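Local coordinates for protein putative isochorismatase (PDB 3OQP) that probably acts as a hydrolase of the isochorismatase family, related to nicotinamidases, although its substrate is not established, at residues 14-23 / 64-75. Residues are numbered along the deposited sequence; the frame is centred on the assembly and turned at random. Where two conformers were deposited one is given.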
loop_
_atom_site.group_PDB
_atom_site.type_symbol
_atom_site.label_atom_id
_atom_site.label_comp_id
_atom_site.label_asym_id
_atom_site.label_seq_id
_atom_site.Cartn_x
_atom_site.Cartn_y
_atom_site.Cartn_z
ATOM N N VAL A 14 17.682 0.112 -5.833
ATOM C CA VAL A 14 18.156 0.721 -7.043
ATOM C C VAL A 14 19.198 -0.167 -7.675
ATOM O O VAL A 14 20.408 0.053 -7.560
ATOM C CB VAL A 14 18.530 2.233 -6.809
ATOM C CG1 VAL A 14 19.080 2.862 -8.138
ATOM C CG2 VAL A 14 17.358 3.080 -6.245
ATOM N N GLN A 15 18.647 -1.183 -8.332
ATOM C CA GLN A 15 19.368 -2.319 -8.865
ATOM C C GLN A 15 19.194 -2.472 -10.346
ATOM O O GLN A 15 18.231 -1.950 -10.960
ATOM C CB GLN A 15 18.838 -3.549 -8.128
ATOM C CG GLN A 15 19.298 -3.634 -6.660
ATOM C CD GLN A 15 18.531 -4.632 -5.818
ATOM O OE1 GLN A 15 17.580 -4.295 -5.112
ATOM N NE2 GLN A 15 18.947 -5.889 -5.884
ATOM N N ASN A 16 20.171 -3.123 -10.998
ATOM C CA ASN A 16 20.204 -3.189 -12.438
ATOM C C ASN A 16 19.006 -3.847 -13.066
ATOM O O ASN A 16 18.650 -3.467 -14.203
ATOM C CB ASN A 16 21.457 -3.941 -12.904
ATOM C CG ASN A 16 22.728 -3.182 -12.635
ATOM O OD1 ASN A 16 22.728 -1.949 -12.706
ATOM N ND2 ASN A 16 23.824 -3.908 -12.342
ATOM N N GLU A 17 18.294 -4.718 -12.363
ATOM C CA GLU A 17 17.136 -5.410 -12.863
ATOM C C GLU A 17 16.107 -4.430 -13.392
ATOM O O GLU A 17 15.385 -4.719 -14.355
ATOM C CB GLU A 17 16.458 -6.259 -11.763
ATOM C CG GLU A 17 15.604 -7.341 -12.270
ATOM C CD GLU A 17 16.475 -8.466 -12.861
ATOM O OE1 GLU A 17 17.026 -9.303 -12.065
ATOM O OE2 GLU A 17 16.601 -8.506 -14.118
ATOM N N TYR A 18 15.982 -3.280 -12.699
ATOM C CA TYR A 18 15.048 -2.242 -13.027
ATOM C C TYR A 18 15.444 -1.355 -14.222
ATOM O O TYR A 18 14.617 -0.574 -14.750
ATOM C CB TYR A 18 14.800 -1.320 -11.823
ATOM C CG TYR A 18 13.987 -1.976 -10.730
ATOM C CD1 TYR A 18 12.720 -2.444 -10.984
ATOM C CD2 TYR A 18 14.508 -2.152 -9.428
ATOM C CE1 TYR A 18 11.941 -3.040 -9.983
ATOM C CE2 TYR A 18 13.685 -2.664 -8.407
ATOM C CZ TYR A 18 12.445 -3.174 -8.707
ATOM O OH TYR A 18 11.643 -3.694 -7.724
ATOM N N VAL A 19 16.679 -1.432 -14.652
ATOM C CA VAL A 19 17.245 -0.550 -15.637
ATOM C C VAL A 19 17.628 -1.306 -16.886
ATOM O O VAL A 19 17.016 -1.156 -17.940
ATOM C CB VAL A 19 18.418 0.233 -15.036
ATOM C CG1 VAL A 19 18.911 1.286 -16.026
ATOM C CG2 VAL A 19 18.042 0.920 -13.706
ATOM N N THR A 20 18.620 -2.168 -16.763
ATOM C CA THR A 20 19.122 -2.983 -17.875
ATOM C C THR A 20 18.571 -4.386 -17.880
ATOM O O THR A 20 18.767 -5.118 -18.859
ATOM C CB THR A 20 20.646 -3.033 -17.827
ATOM O OG1 THR A 20 21.069 -3.569 -16.572
ATOM C CG2 THR A 20 21.245 -1.595 -18.070
ATOM N N GLY A 21 17.866 -4.789 -16.808
ATOM C CA GLY A 21 17.384 -6.135 -16.664
ATOM C C GLY A 21 15.956 -6.373 -17.071
ATOM O O GLY A 21 15.418 -5.680 -17.967
ATOM N N ASP A 22 15.311 -7.378 -16.465
ATOM C CA ASP A 22 14.012 -7.829 -16.944
ATOM C C ASP A 22 12.803 -7.375 -16.160
ATOM O O ASP A 22 11.721 -7.920 -16.343
ATOM C CB ASP A 22 13.958 -9.320 -17.200
ATOM C CG ASP A 22 13.792 -9.606 -18.657
ATOM O OD1 ASP A 22 12.686 -9.341 -19.199
ATOM O OD2 ASP A 22 14.796 -10.034 -19.265
ATOM N N LEU A 23 12.969 -6.315 -15.371
ATOM C CA LEU A 23 11.807 -5.650 -14.764
ATOM C C LEU A 23 11.921 -4.160 -15.014
ATOM O O LEU A 23 12.089 -3.388 -14.097
ATOM C CB LEU A 23 11.719 -6.020 -13.287
ATOM C CG LEU A 23 10.448 -5.599 -12.526
ATOM C CD1 LEU A 23 9.195 -6.175 -13.171
ATOM C CD2 LEU A 23 10.573 -6.060 -11.049
ATOM N N LEU A 64 14.347 -12.988 -11.338
ATOM C CA LEU A 64 14.610 -11.588 -11.028
ATOM C C LEU A 64 15.328 -11.448 -9.697
ATOM O O LEU A 64 15.061 -12.188 -8.753
ATOM C CB LEU A 64 13.298 -10.780 -10.966
ATOM C CG LEU A 64 12.383 -10.678 -12.213
ATOM C CD1 LEU A 64 11.056 -10.038 -11.803
ATOM C CD2 LEU A 64 12.982 -9.883 -13.361
ATOM N N PHE A 65 16.253 -10.505 -9.620
ATOM C CA PHE A 65 16.987 -10.204 -8.387
ATOM C C PHE A 65 17.766 -11.386 -7.854
ATOM O O PHE A 65 18.028 -11.485 -6.688
ATOM C CB PHE A 65 16.034 -9.593 -7.303
ATOM C CG PHE A 65 15.324 -8.385 -7.781
ATOM C CD1 PHE A 65 15.978 -7.203 -7.765
ATOM C CD2 PHE A 65 14.070 -8.488 -8.272
ATOM C CE1 PHE A 65 15.319 -6.056 -8.252
ATOM C CE2 PHE A 65 13.415 -7.379 -8.783
ATOM C CZ PHE A 65 14.051 -6.167 -8.756
ATOM N N ALA A 66 18.191 -12.266 -8.745
ATOM C CA ALA A 66 18.864 -13.486 -8.279
ATOM C C ALA A 66 20.233 -13.181 -7.730
ATOM O O ALA A 66 21.044 -12.528 -8.369
ATOM C CB ALA A 66 19.001 -14.475 -9.401
ATOM N N ARG A 67 20.489 -13.656 -6.523
ATOM C CA ARG A 67 21.839 -13.614 -5.959
ATOM C C ARG A 67 22.926 -13.993 -6.971
ATOM O O ARG A 67 22.828 -15.015 -7.679
ATOM C CB ARG A 67 21.929 -14.542 -4.756
ATOM C CG ARG A 67 21.448 -13.881 -3.474
ATOM C CD ARG A 67 21.535 -14.829 -2.275
ATOM N NE ARG A 67 20.653 -14.366 -1.200
ATOM C CZ ARG A 67 20.907 -13.344 -0.384
ATOM N NH1 ARG A 67 22.027 -12.645 -0.505
ATOM N NH2 ARG A 67 20.027 -13.023 0.571
ATOM N N GLY A 68 23.948 -13.156 -7.076
ATOM C CA GLY A 68 25.070 -13.470 -7.975
ATOM C C GLY A 68 24.901 -12.991 -9.405
ATOM O O GLY A 68 25.820 -13.077 -10.206
ATOM N N SER A 69 23.719 -12.467 -9.736
ATOM C CA SER A 69 23.399 -12.025 -11.083
ATOM C C SER A 69 23.652 -10.528 -11.222
ATOM O O SER A 69 23.575 -9.777 -10.236
ATOM C CB SER A 69 21.932 -12.306 -11.423
ATOM O OG SER A 69 21.068 -11.375 -10.778
ATOM N N ASN A 70 23.881 -10.089 -12.455
ATOM C CA ASN A 70 23.996 -8.654 -12.754
ATOM C C ASN A 70 22.753 -7.902 -12.310
ATOM O O ASN A 70 22.860 -6.781 -11.802
ATOM C CB ASN A 70 24.243 -8.389 -14.241
ATOM C CG ASN A 70 24.502 -6.932 -14.511
ATOM O OD1 ASN A 70 23.625 -6.241 -15.018
ATOM N ND2 ASN A 70 25.676 -6.442 -14.131
ATOM N N GLY A 71 21.592 -8.496 -12.538
ATOM C CA GLY A 71 20.365 -7.765 -12.227
ATOM C C GLY A 71 20.226 -7.432 -10.740
ATOM O O GLY A 71 19.565 -6.417 -10.414
ATOM N N ALA A 72 20.789 -8.285 -9.871
ATOM C CA ALA A 72 20.687 -7.993 -8.445
ATOM C C ALA A 72 21.671 -6.952 -7.950
ATOM O O ALA A 72 21.540 -6.454 -6.825
ATOM C CB ALA A 72 20.900 -9.286 -7.646
ATOM N N GLU A 73 22.676 -6.627 -8.735
ATOM C CA GLU A 73 23.641 -5.664 -8.283
ATOM C C GLU A 73 23.024 -4.260 -8.254
ATOM O O GLU A 73 22.146 -3.893 -9.046
ATOM C CB GLU A 73 24.916 -5.699 -9.120
ATOM C CG GLU A 73 25.650 -7.056 -8.978
ATOM C CD GLU A 73 26.120 -7.278 -7.539
ATOM O OE1 GLU A 73 26.970 -6.509 -7.084
ATOM O OE2 GLU A 73 25.615 -8.184 -6.859
ATOM N N LEU A 74 23.517 -3.486 -7.313
ATOM C CA LEU A 74 23.154 -2.088 -7.203
ATOM C C LEU A 74 23.656 -1.365 -8.446
ATOM O O LEU A 74 24.735 -1.630 -8.960
ATOM C CB LEU A 74 23.814 -1.490 -5.960
ATOM C CG LEU A 74 23.318 -1.984 -4.624
ATOM C CD1 LEU A 74 24.197 -1.563 -3.492
ATOM C CD2 LEU A 74 21.896 -1.442 -4.374
ATOM N N HIS A 75 22.818 -0.466 -8.940
ATOM C CA HIS A 75 23.140 0.340 -10.114
ATOM C C HIS A 75 24.321 1.235 -9.791
ATOM O O HIS A 75 24.465 1.663 -8.660
ATOM C CB HIS A 75 21.959 1.164 -10.520
ATOM C CG HIS A 75 22.135 1.881 -11.807
ATOM N ND1 HIS A 75 22.737 3.120 -11.884
ATOM C CD2 HIS A 75 21.807 1.528 -13.071
ATOM C CE1 HIS A 75 22.714 3.525 -13.148
ATOM N NE2 HIS A 75 22.205 2.557 -13.894
HETATM O O HOH W 1 26.447 -2.846 -11.488
HETATM O O HOH W 2 18.398 -11.592 -11.796
HETATM O O HOH W 3 20.742 -6.274 -15.522
HETATM O O HOH W 4 23.786 -3.618 -16.074
#
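Glu17 and Phe65 join two loops that follow neighbouring parallel strands, 7-12 and 51-56, in the alpha/beta isochorismatase-type fold. Glu17 CB lies over one face of the Phe65 ring, a CH-pi contact 4.0 Å from the centroid. With CG anti to the backbone N (chi1 -159°) and a bend at chi2, the chain brings OE1 round to Phe65 N (2.8 Å). That N-H meets OE1 on the anti side, tilted from the carboxylate plane. OE2 uses its own anti lone pair for Asp22 N. Held at both oxygens, with a water also donating to OE1, the carboxylate has its rotation restricted. Tyr18 CZ lies 3.4 Å from Phe65 CZ, with the two rings inclined at 59°.

A single bridge pairs Gln15 with Leu74, flanked by the backbone hydrogen bonds His75 N to Val14 O (N-H...O 173°) and Asn16 N to Glu73 O (2.9 Å). The extended Gln15 chain carries NE2 to Ala72 O at 2.8 Å; NE2 also bonds Asn56 O, while Ala72 O receives Gln55 NE2, tying both loops to strand 51-56. Asn16 ND2 donates to Asn70 O at 3.1 Å, close to the Asn16 amide plane, while Glu73 N reaches that oxygen from the opposite face of its carbonyl plane.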